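Local atomic coordinates of Fc fragment of IgE receptor II (Bos taurus, PDB entry 6PWT), a protein that probably acts as a receptor for the Fc region of immunoglobulin E and carries a C-type lectin domain that binds mannose through calcium. Residues K19-G24 and G125-R130; F23-K28 and R59-G64; R70-E75 and G102-M107; N90-E95 and L109-W114. All coordinates share one frame; numbering follows the deposited sequence.

Contact 1. Residues K19-G24 and G125-R130; sequences KCYYFG and GWVCDR
C20-G24 and W126-R130 form an antiparallel beta ladder, pairing strands from near the two ends of the chain as in other C-type lectin folds. The local axes run at 158° to each other. C20, Y22 and G24 each exchange two backbone hydrogen bonds with R130, C128 and W126 respectively; C128 N to Y22 O measures 2.9 Å. Between these rungs, CA-H...O contacts fill in, such as V127 CA to Y22 O at 3.2 Å.

Apolar packing differs on the two faces. Toward helix 50-59, V127 CG2 lies 4.1 Å from F23 CD1, while CG1, anti to the backbone N (chi1 -177°), is over one face of the F23 ring and at the edge of the Y21 ring. On the other face, Y22 CB meets C128 CB at 3.9 Å, and disulfides tie C128 to C37 and C20 to C9.

The ionic contact is a salt bridge from K19 NZ to D129 OD2, 3.5 Å, the two side chains running side by side. S46 N also bonds to D129 OD2, while Y21 OH bonds to E52.

A CH-pi contact closes the ladder: W126 folds its indole across the neighbouring strand, and G24 CA sits 3.6 Å from the centroid of its six-membered ring, 8° off the normal.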
# COMPACT_ATOMS: atom_id res chain seq x y z
N LYS A 19 1.40 10.36 -10.42
CA LYS A 19 2.11 9.20 -9.90
C LYS A 19 1.89 8.01 -10.82
O LYS A 19 0.99 7.99 -11.66
CB LYS A 19 1.67 8.87 -8.45
CG LYS A 19 2.15 9.88 -7.40
CD LYS A 19 1.55 9.58 -6.01
CE LYS A 19 2.62 9.29 -4.96
NZ LYS A 19 2.07 9.13 -3.58
N CYS A 20 2.72 7.01 -10.64
CA CYS A 20 2.65 5.77 -11.38
C CYS A 20 2.47 4.64 -10.41
O CYS A 20 2.98 4.69 -9.29
CB CYS A 20 3.92 5.56 -12.24
SG CYS A 20 4.18 6.90 -13.46
N TYR A 21 1.70 3.66 -10.82
CA TYR A 21 1.34 2.59 -9.91
C TYR A 21 1.62 1.24 -10.54
O TYR A 21 1.46 1.07 -11.76
CB TYR A 21 -0.13 2.70 -9.52
CG TYR A 21 -0.47 4.00 -8.85
CD1 TYR A 21 -0.75 5.13 -9.59
CD2 TYR A 21 -0.54 4.09 -7.46
CE1 TYR A 21 -1.05 6.32 -8.98
CE2 TYR A 21 -0.87 5.27 -6.82
CZ TYR A 21 -1.12 6.39 -7.59
OH TYR A 21 -1.44 7.58 -6.99
N TYR A 22 2.11 0.32 -9.71
CA TYR A 22 2.42 -1.04 -10.11
C TYR A 22 1.57 -1.97 -9.27
O TYR A 22 1.68 -1.96 -8.04
CB TYR A 22 3.90 -1.41 -9.89
CG TYR A 22 4.24 -2.71 -10.58
CD1 TYR A 22 4.17 -3.93 -9.92
CD2 TYR A 22 4.59 -2.72 -11.92
CE1 TYR A 22 4.46 -5.13 -10.59
CE2 TYR A 22 4.88 -3.90 -12.58
CZ TYR A 22 4.81 -5.10 -11.92
OH TYR A 22 5.10 -6.26 -12.61
N PHE A 23 0.72 -2.73 -9.93
CA PHE A 23 -0.15 -3.70 -9.26
C PHE A 23 0.53 -5.05 -9.34
O PHE A 23 0.31 -5.85 -10.27
CB PHE A 23 -1.54 -3.67 -9.84
CG PHE A 23 -2.26 -2.42 -9.57
CD1 PHE A 23 -3.03 -2.31 -8.43
CD2 PHE A 23 -2.01 -1.28 -10.31
CE1 PHE A 23 -3.69 -1.14 -8.13
CE2 PHE A 23 -2.64 -0.11 -10.01
CZ PHE A 23 -3.47 -0.03 -8.91
N GLY A 24 1.40 -5.29 -8.37
CA GLY A 24 2.13 -6.52 -8.33
C GLY A 24 1.20 -7.63 -7.91
O GLY A 24 0.28 -7.44 -7.12
N GLY A 125 -1.29 -9.71 -3.43
CA GLY A 125 -1.14 -8.50 -4.19
C GLY A 125 -0.34 -7.46 -3.43
O GLY A 125 -0.26 -7.47 -2.20
N TRP A 126 0.22 -6.51 -4.17
CA TRP A 126 0.98 -5.46 -3.51
C TRP A 126 1.07 -4.34 -4.53
O TRP A 126 1.10 -4.58 -5.73
CB TRP A 126 2.37 -5.94 -3.05
CG TRP A 126 2.93 -6.89 -3.96
CD1 TRP A 126 2.67 -8.21 -4.01
CD2 TRP A 126 3.95 -6.66 -4.94
NE1 TRP A 126 3.39 -8.82 -5.00
CE2 TRP A 126 4.19 -7.88 -5.59
CE3 TRP A 126 4.66 -5.53 -5.35
CZ2 TRP A 126 5.11 -8.02 -6.64
CZ3 TRP A 126 5.58 -5.66 -6.38
CH2 TRP A 126 5.80 -6.90 -7.00
N VAL A 127 1.05 -3.11 -4.06
CA VAL A 127 0.99 -1.97 -4.95
C VAL A 127 2.16 -1.06 -4.70
O VAL A 127 2.32 -0.55 -3.60
CB VAL A 127 -0.31 -1.20 -4.69
CG1 VAL A 127 -0.46 -0.01 -5.66
CG2 VAL A 127 -1.48 -2.14 -4.67
N CYS A 128 2.85 -0.70 -5.75
CA CYS A 128 3.94 0.26 -5.68
C CYS A 128 3.46 1.55 -6.32
O CYS A 128 2.50 1.55 -7.09
CB CYS A 128 5.22 -0.18 -6.39
SG CYS A 128 5.76 -1.88 -6.21
N ASP A 129 4.15 2.63 -5.98
CA ASP A 129 3.98 3.92 -6.63
C ASP A 129 5.35 4.50 -6.95
O ASP A 129 6.39 4.01 -6.48
CB ASP A 129 3.14 4.90 -5.78
CG ASP A 129 3.86 5.39 -4.48
OD1 ASP A 129 5.11 5.40 -4.40
OD2 ASP A 129 3.15 5.80 -3.53
N ARG A 130 5.31 5.53 -7.79
CA ARG A 130 6.45 6.32 -8.25
C ARG A 130 5.93 7.71 -8.59
O ARG A 130 4.72 7.91 -8.73
CB ARG A 130 6.97 5.67 -9.53
CG ARG A 130 7.89 4.51 -9.39
CD ARG A 130 8.06 3.92 -10.78
NE ARG A 130 8.52 4.88 -11.74
CZ ARG A 130 9.79 5.09 -11.99
NH1 ARG A 130 10.69 4.38 -11.31
NH2 ARG A 130 10.16 6.00 -12.89

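Contact 2. Residues F23-K28 and R59-G64; sequences FGEGAK and RANWRG
R59 meets F23 with its aliphatic root rather than its charge, and no hydrogen bond joins the two segments. In this C-type lectin domain the contact sets the end of helix 50-59, and the Asx turn that follows it, against F23 and E25 of strand 19-25. R59 CB makes a CH-pi contact over one face of the F23 ring, 4.0 Å from its centroid and displaced toward the rim; between the two side chains the closest approach is R59 CB to F23 CZ, 3.7 Å. Beyond CG the arginine runs extended to NE, carrying its guanidinium off the ring, turned 53° from the ring plane and giving a weak hydrogen bond to F55 O. The backbone where the helix ends also reaches this ring, R59 O coming 3.7 Å from F23 CD1.

Farther along, E25 and N61 cross with their carboxylate and amide nearly coplanar, yet the approach is a loose one, E25 CG to N61 ND2 at 3.9 Å. R63 brings the edge of its guanidinium toward the same glutamate, but NH2 stays 4.3 Å from E25 OE2, beyond a salt bridge, so any attraction is probably long-range. R63 also touches H124 on strand 123-131.

N61 has a second task. With CG anti to its own N (chi1 -170°), the amide reaches along the type I turn N61-G64, and OD1 accepts R63 N in the carbonyl plane at 2.9 Å and 165°.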
# COMPACT_ATOMS: atom_id res chain seq x y z
N PHE A 23 0.72 -2.73 -9.93
CA PHE A 23 -0.15 -3.70 -9.26
C PHE A 23 0.53 -5.05 -9.34
O PHE A 23 0.31 -5.85 -10.27
CB PHE A 23 -1.54 -3.67 -9.84
CG PHE A 23 -2.26 -2.42 -9.57
CD1 PHE A 23 -3.03 -2.31 -8.43
CD2 PHE A 23 -2.01 -1.28 -10.31
CE1 PHE A 23 -3.69 -1.14 -8.13
CE2 PHE A 23 -2.64 -0.11 -10.01
CZ PHE A 23 -3.47 -0.03 -8.91
N GLY A 24 1.40 -5.29 -8.37
CA GLY A 24 2.13 -6.52 -8.33
C GLY A 24 1.20 -7.63 -7.91
O GLY A 24 0.28 -7.44 -7.12
N GLU A 25 1.51 -8.82 -8.41
CA GLU A 25 0.70 -9.98 -8.14
C GLU A 25 1.67 -11.10 -7.79
O GLU A 25 2.80 -11.13 -8.30
CB GLU A 25 -0.18 -10.26 -9.43
CG GLU A 25 -1.48 -11.09 -9.32
CD GLU A 25 -1.30 -12.59 -9.20
OE1 GLU A 25 -0.43 -13.16 -9.90
OE2 GLU A 25 -2.06 -13.22 -8.42
N GLY A 26 1.29 -11.94 -6.84
CA GLY A 26 2.13 -13.05 -6.41
C GLY A 26 2.43 -12.97 -4.92
O GLY A 26 2.75 -11.90 -4.40
N ALA A 27 2.40 -14.10 -4.23
CA ALA A 27 2.43 -14.10 -2.78
C ALA A 27 3.73 -13.52 -2.23
O ALA A 27 4.83 -13.98 -2.56
CB ALA A 27 2.21 -15.53 -2.26
N LYS A 28 3.60 -12.53 -1.35
CA LYS A 28 4.72 -11.86 -0.72
C LYS A 28 4.40 -11.39 0.70
O LYS A 28 3.29 -10.93 0.99
CB LYS A 28 5.22 -10.65 -1.53
CG LYS A 28 5.86 -10.97 -2.86
CD LYS A 28 6.56 -9.72 -3.37
CE LYS A 28 7.05 -9.94 -4.75
NZ LYS A 28 8.10 -10.98 -4.74
N ARG A 59 -8.53 -1.07 -9.26
CA ARG A 59 -7.64 -2.01 -9.91
C ARG A 59 -7.00 -3.02 -8.95
O ARG A 59 -6.24 -3.88 -9.42
CB ARG A 59 -6.57 -1.19 -10.63
CG ARG A 59 -7.24 -0.48 -11.73
CD ARG A 59 -6.48 0.63 -12.40
NE ARG A 59 -7.34 1.12 -13.48
CZ ARG A 59 -8.36 1.95 -13.28
NH1 ARG A 59 -8.65 2.35 -12.04
NH2 ARG A 59 -9.12 2.36 -14.30
N ALA A 60 -7.32 -2.99 -7.65
CA ALA A 60 -6.64 -3.78 -6.62
C ALA A 60 -7.00 -5.27 -6.66
O ALA A 60 -8.10 -5.65 -7.06
CB ALA A 60 -6.96 -3.23 -5.22
N ASN A 61 -6.06 -6.12 -6.22
CA ASN A 61 -6.35 -7.55 -6.11
C ASN A 61 -7.35 -7.77 -4.97
O ASN A 61 -7.09 -7.39 -3.82
CB ASN A 61 -5.05 -8.31 -5.81
CG ASN A 61 -5.20 -9.82 -5.92
OD1 ASN A 61 -6.14 -10.41 -5.37
ND2 ASN A 61 -4.23 -10.46 -6.56
N TRP A 62 -8.45 -8.45 -5.28
CA TRP A 62 -9.58 -8.66 -4.37
C TRP A 62 -9.27 -9.58 -3.19
O TRP A 62 -10.02 -9.59 -2.20
CB TRP A 62 -10.80 -9.19 -5.15
CG TRP A 62 -10.60 -10.59 -5.67
CD1 TRP A 62 -10.08 -10.95 -6.88
CD2 TRP A 62 -10.90 -11.81 -4.98
NE1 TRP A 62 -10.05 -12.32 -7.00
CE2 TRP A 62 -10.54 -12.87 -5.84
CE3 TRP A 62 -11.44 -12.11 -3.73
CZ2 TRP A 62 -10.70 -14.21 -5.48
CZ3 TRP A 62 -11.59 -13.45 -3.37
CH2 TRP A 62 -11.23 -14.48 -4.25
N ARG A 63 -8.15 -10.30 -3.23
CA ARG A 63 -7.70 -11.15 -2.13
C ARG A 63 -6.81 -10.43 -1.14
O ARG A 63 -6.25 -11.07 -0.24
CB ARG A 63 -7.02 -12.42 -2.64
CG ARG A 63 -8.00 -13.40 -3.26
CD ARG A 63 -7.35 -14.72 -3.57
NE ARG A 63 -6.39 -14.65 -4.66
CZ ARG A 63 -5.55 -15.64 -4.95
NH1 ARG A 63 -5.58 -16.75 -4.23
NH2 ARG A 63 -4.71 -15.53 -5.98
N GLY A 64 -6.60 -9.14 -1.35
CA GLY A 64 -5.82 -8.29 -0.47
C GLY A 64 -4.46 -7.97 -1.05
O GLY A 64 -3.93 -8.66 -1.91

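Contact 3. Residues R70-E75 and G102-M107; sequences RDLDIE and GENCVM. With CA (calcium ion), chain D; CA (calcium ion), chain C; MAN (alpha-D-mannopyranose), chain B.
D71 and N104 cross at about a right angle, carboxylate and amide planes 60° apart, and both turn their oxygens to the calcium ion of chain D. The ion lies 2.4 Å from D71 OD2 and 2.3 Å from N104 OD1, with D71 OD1 a longer second ligand. Chi1 of 71° sets the D71 carboxylate between its own N and carbonyl carbon, and G76 N donates to OD2. E75 also crosses N104 nearly perpendicularly and grips the ion with both oxygens, OE1 and OE2 at 2.6 Å each. E103 O, one water and D98 OD1 complete the shell. The close oxygen pairs, such as E75 OE1 with N104 OD1, are brought together by the shared metal and are not hydrogen-bonded to each other.

L72 crosses N104 too, but as an apolar neighbour: its CD2 lies 3.7 Å from N104 CB. In the backbone, D71 N donates to N104 O at 3.1 Å, extending the antiparallel pairing of R70 with C105; N104 and C105 both face A117 in a classic beta bulge.

E103 serves two metals. Its carbonyl belongs to the chain D ion, whereas its side chain, extended beyond CG, places OE1 2.6 Å from the chain C calcium that carries mannose. Such a pair of calcium sites, one probably steadying the loop and the other holding sugar, is a feature of many C-type lectin domains.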
# COMPACT_ATOMS: atom_id res chain seq x y z
N ARG A 70 2.82 1.34 7.98
CA ARG A 70 3.30 0.40 9.00
C ARG A 70 3.52 1.17 10.29
O ARG A 70 3.77 2.38 10.28
CB ARG A 70 4.54 -0.37 8.52
CG ARG A 70 5.86 0.34 8.52
CD ARG A 70 5.93 1.46 7.53
NE ARG A 70 7.26 2.09 7.54
CZ ARG A 70 7.62 3.10 6.77
NH1 ARG A 70 6.78 3.61 5.90
NH2 ARG A 70 8.83 3.61 6.88
N ASP A 71 3.50 0.45 11.41
CA ASP A 71 3.82 1.01 12.72
C ASP A 71 4.96 0.26 13.43
O ASP A 71 4.95 0.06 14.65
CB ASP A 71 2.59 1.09 13.62
CG ASP A 71 2.10 -0.26 14.09
OD1 ASP A 71 2.36 -1.26 13.41
OD2 ASP A 71 1.50 -0.33 15.18
N LEU A 72 5.93 -0.18 12.64
CA LEU A 72 7.10 -0.87 13.17
C LEU A 72 7.85 -0.01 14.19
O LEU A 72 8.32 -0.53 15.22
CB LEU A 72 8.01 -1.30 12.02
CG LEU A 72 7.41 -2.55 11.30
CD1 LEU A 72 7.95 -2.76 9.91
CD2 LEU A 72 7.30 -3.86 12.04
N ASP A 73 8.01 1.30 13.93
CA ASP A 73 8.92 2.10 14.76
C ASP A 73 8.35 2.42 16.14
O ASP A 73 9.04 2.24 17.14
CB ASP A 73 9.22 3.45 14.09
CG ASP A 73 10.11 3.34 12.88
OD1 ASP A 73 10.76 2.29 12.73
OD2 ASP A 73 10.14 4.33 12.09
N ILE A 74 7.11 2.87 16.20
CA ILE A 74 6.39 3.10 17.46
C ILE A 74 5.02 2.46 17.33
O ILE A 74 4.27 2.77 16.38
CB ILE A 74 6.24 4.59 17.80
CG1 ILE A 74 7.61 5.21 18.06
CG2 ILE A 74 5.28 4.78 19.00
CD1 ILE A 74 7.57 6.71 18.27
N GLU A 75 4.71 1.51 18.22
CA GLU A 75 3.43 0.83 18.17
C GLU A 75 2.27 1.85 18.21
O GLU A 75 2.28 2.81 18.99
CB GLU A 75 3.35 -0.18 19.32
CG GLU A 75 2.06 -0.97 19.41
CD GLU A 75 1.73 -1.74 18.11
OE1 GLU A 75 2.68 -2.18 17.39
OE2 GLU A 75 0.51 -1.86 17.81
N GLY A 102 0.33 -9.58 17.07
CA GLY A 102 0.88 -8.32 16.65
C GLY A 102 0.62 -8.09 15.19
O GLY A 102 0.78 -9.00 14.38
N GLU A 103 0.09 -6.94 14.85
CA GLU A 103 -0.13 -6.59 13.46
C GLU A 103 0.47 -5.22 13.21
O GLU A 103 0.02 -4.24 13.81
CB GLU A 103 -1.62 -6.67 13.10
CG GLU A 103 -2.14 -8.11 13.20
CD GLU A 103 -3.60 -8.30 12.83
OE1 GLU A 103 -4.41 -7.41 13.21
OE2 GLU A 103 -3.94 -9.35 12.21
N ASN A 104 1.53 -5.14 12.41
CA ASN A 104 2.27 -3.89 12.25
C ASN A 104 2.33 -3.45 10.79
O ASN A 104 2.93 -2.41 10.49
CB ASN A 104 3.70 -3.93 12.80
CG ASN A 104 3.79 -4.43 14.23
OD1 ASN A 104 2.98 -4.04 15.07
ND2 ASN A 104 4.83 -5.25 14.53
N CYS A 105 1.65 -4.14 9.88
CA CYS A 105 1.71 -3.79 8.47
C CYS A 105 0.30 -3.69 7.92
O CYS A 105 -0.51 -4.60 8.14
CB CYS A 105 2.51 -4.81 7.71
SG CYS A 105 4.21 -4.81 8.15
N VAL A 106 0.02 -2.68 7.09
CA VAL A 106 -1.34 -2.41 6.64
C VAL A 106 -1.56 -2.97 5.24
O VAL A 106 -0.67 -2.89 4.38
CB VAL A 106 -1.64 -0.91 6.73
CG1 VAL A 106 -3.04 -0.57 6.30
CG2 VAL A 106 -1.48 -0.54 8.21
N MET A 107 -2.70 -3.64 5.07
CA MET A 107 -3.19 -4.21 3.82
C MET A 107 -4.50 -3.54 3.45
O MET A 107 -5.21 -3.02 4.33
CB MET A 107 -3.47 -5.69 3.94
CG MET A 107 -4.74 -5.94 4.65
SD MET A 107 -5.16 -7.66 4.75
CE MET A 107 -5.36 -7.99 3.01
CA CA D . 1.10 -2.70 15.38
CA CA C . -6.30 -6.12 12.03
C1 MAN B . -8.61 -11.38 11.41
C2 MAN B . -7.40 -10.69 10.85
C3 MAN B . -7.22 -9.44 11.70
C4 MAN B . -8.44 -8.55 11.48
C5 MAN B . -9.68 -9.33 11.94
C6 MAN B . -10.97 -8.60 11.64
O2 MAN B . -7.73 -10.16 9.55
O3 MAN B . -6.04 -8.71 11.41
O4 MAN B . -8.31 -7.34 12.21
O5 MAN B . -9.72 -10.60 11.25
O6 MAN B . -11.93 -9.07 12.57
O HOH W 1 -1.10 -1.84 15.16

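Contact 4. Residues N90-E95 and L109-W114; sequences NWQPGE and LGSGKW. With CA (calcium ion), chain C; MAN (alpha-D-mannopyranose), chain B.
W114 directs the edge of its indole at a face of W91, a T-shaped pair with planes 80° apart; W114 CE3 stands over the centre of the W91 ring. W114 in turn offers a face to N90: CB makes a CH-pi contact 3.9 Å from the centroid of the five-membered ring, 16° off the normal, and the backbone N of N90 lies over the same indole. F78 meets W91 and W80 meets W114, while W114 NE1 bonds to Q53 OE1, fixing the rotation of the indole.

Backbone bonds bracket the aromatic pair. W114 N donates to N90 O and W114 O accepts from Q92 N, each 2.9 Å, giving a single bridge between W91 and W114. CG of N90 is anti to the backbone N (chi1 -166°), which swings the amide toward G112 and K113. ND2 makes a weak bond to G112 O; K113 NZ bonds to OD1, though the modelled separation is too short to be trusted. Q92 crosses both L109 and K113 at about a right angle, its OE1 3.4 Å from L109 CD1 and close to K113 CB.

E95 closes the type II turn from Q92, with CB 3.7 Å from W114 O. Its OE1 binds the chain C calcium at 2.5 Å, and mannose O3 and O4 bind the same ion at 2.7 Å and 2.4 Å. The W91-W114 bridge sets the loop leading to E95 beside the strand that carries N115 and D116, which bind the same calcium; the E-P-N sequence begun by E95 is consistent with preference for mannose-type sugars.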
# COMPACT_ATOMS: atom_id res chain seq x y z
N ASN A 90 -8.70 5.33 5.62
CA ASN A 90 -9.77 4.46 5.15
C ASN A 90 -9.81 3.17 5.96
O ASN A 90 -9.95 2.08 5.39
CB ASN A 90 -9.56 4.17 3.66
CG ASN A 90 -10.77 3.57 3.00
OD1 ASN A 90 -11.91 3.97 3.27
ND2 ASN A 90 -10.54 2.58 2.14
N TRP A 91 -9.67 3.26 7.28
CA TRP A 91 -9.65 2.04 8.08
C TRP A 91 -10.98 1.33 7.97
O TRP A 91 -12.04 1.94 8.12
CB TRP A 91 -9.34 2.36 9.54
CG TRP A 91 -8.01 2.88 9.68
CD1 TRP A 91 -7.66 4.16 10.00
CD2 TRP A 91 -6.80 2.13 9.72
NE1 TRP A 91 -6.30 4.28 10.08
CE2 TRP A 91 -5.75 3.04 9.94
CE3 TRP A 91 -6.49 0.79 9.54
CZ2 TRP A 91 -4.44 2.65 9.98
CZ3 TRP A 91 -5.18 0.41 9.59
CH2 TRP A 91 -4.17 1.33 9.82
N GLN A 92 -10.90 0.02 7.77
CA GLN A 92 -12.06 -0.81 8.03
C GLN A 92 -12.52 -0.51 9.46
O GLN A 92 -11.68 -0.41 10.37
CB GLN A 92 -11.62 -2.27 7.91
CG GLN A 92 -12.60 -3.37 8.23
CD GLN A 92 -13.70 -3.52 7.21
OE1 GLN A 92 -13.67 -2.89 6.15
NE2 GLN A 92 -14.62 -4.43 7.47
N PRO A 93 -13.83 -0.37 9.70
CA PRO A 93 -14.30 -0.14 11.07
C PRO A 93 -13.72 -1.17 12.01
O PRO A 93 -13.59 -2.35 11.66
CB PRO A 93 -15.83 -0.23 10.93
CG PRO A 93 -16.06 0.36 9.53
CD PRO A 93 -14.91 -0.20 8.71
N GLY A 94 -13.21 -0.69 13.14
CA GLY A 94 -12.59 -1.51 14.16
C GLY A 94 -11.09 -1.69 14.03
O GLY A 94 -10.45 -2.20 14.97
N GLU A 95 -10.53 -1.35 12.89
CA GLU A 95 -9.10 -1.37 12.65
C GLU A 95 -8.52 0.03 12.84
O GLU A 95 -9.22 1.04 12.65
CB GLU A 95 -8.80 -1.90 11.24
CG GLU A 95 -9.45 -3.26 10.89
CD GLU A 95 -9.03 -4.42 11.77
OE1 GLU A 95 -7.99 -4.35 12.44
OE2 GLU A 95 -9.73 -5.46 11.74
N LEU A 109 -8.16 -4.58 2.25
CA LEU A 109 -9.16 -5.60 2.01
C LEU A 109 -9.69 -5.49 0.57
O LEU A 109 -9.30 -4.61 -0.20
CB LEU A 109 -10.30 -5.44 3.00
CG LEU A 109 -10.03 -5.45 4.50
CD1 LEU A 109 -11.30 -5.14 5.29
CD2 LEU A 109 -9.34 -6.70 5.00
N GLY A 110 -10.55 -6.43 0.20
CA GLY A 110 -11.18 -6.36 -1.11
C GLY A 110 -12.01 -5.11 -1.29
O GLY A 110 -12.19 -4.63 -2.42
N SER A 111 -12.48 -4.53 -0.19
CA SER A 111 -13.28 -3.32 -0.22
C SER A 111 -12.46 -2.06 -0.30
O SER A 111 -13.03 -0.98 -0.53
CB SER A 111 -14.12 -3.29 1.07
OG SER A 111 -13.27 -3.24 2.24
N GLY A 112 -11.14 -2.16 -0.25
CA GLY A 112 -10.29 -1.00 -0.16
C GLY A 112 -10.07 -0.52 1.25
O GLY A 112 -9.19 0.30 1.48
N LYS A 113 -10.87 -0.98 2.19
CA LYS A 113 -10.69 -0.59 3.57
C LYS A 113 -9.41 -1.21 4.10
O LYS A 113 -9.02 -2.31 3.69
CB LYS A 113 -11.89 -1.01 4.42
CG LYS A 113 -13.15 -0.24 4.01
CD LYS A 113 -13.09 1.21 4.42
CE LYS A 113 -14.28 1.95 3.90
NZ LYS A 113 -14.12 3.39 4.21
N TRP A 114 -8.74 -0.49 4.99
CA TRP A 114 -7.44 -0.89 5.50
C TRP A 114 -7.58 -1.79 6.72
O TRP A 114 -8.51 -1.67 7.51
CB TRP A 114 -6.61 0.35 5.83
CG TRP A 114 -6.42 1.33 4.70
CD1 TRP A 114 -6.73 1.12 3.39
CD2 TRP A 114 -5.92 2.68 4.79
NE1 TRP A 114 -6.43 2.25 2.65
CE2 TRP A 114 -5.94 3.22 3.48
CE3 TRP A 114 -5.47 3.48 5.85
CZ2 TRP A 114 -5.52 4.52 3.20
CZ3 TRP A 114 -5.04 4.80 5.56
CH2 TRP A 114 -5.07 5.29 4.25
CA CA C . -6.30 -6.12 12.03
C1 MAN B . -8.61 -11.38 11.41
C2 MAN B . -7.40 -10.69 10.85
C3 MAN B . -7.22 -9.44 11.70
C4 MAN B . -8.44 -8.55 11.48
C5 MAN B . -9.68 -9.33 11.94
C6 MAN B . -10.97 -8.60 11.64
O2 MAN B . -7.73 -10.16 9.55
O3 MAN B . -6.04 -8.71 11.41
O4 MAN B . -8.31 -7.34 12.21
O5 MAN B . -9.72 -10.60 11.25
O6 MAN B . -11.93 -9.07 12.57

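How the contacts relate
Contact 1 joins strands 19-25 and 123-131 and encloses contacts 3 and 4 along the chain, their centres 20 Å and 19 Å from its own and across the chain's centre from it. Contact 2 starts from the same strand, shares F23 and G24 with contact 1, and touches it through W126 and G26. It closes before contacts 3 and 4 open. Those two interleave along the sequence, lie 15 Å apart by their centres, pack V106 against W91 and W114, and share the chain C calcium and mannose. Thus the paired terminal strands and helix 50-59 form one end, and the calcium-bearing loops the sugar-binding other, bridged by strand 65-71 of the common sheet.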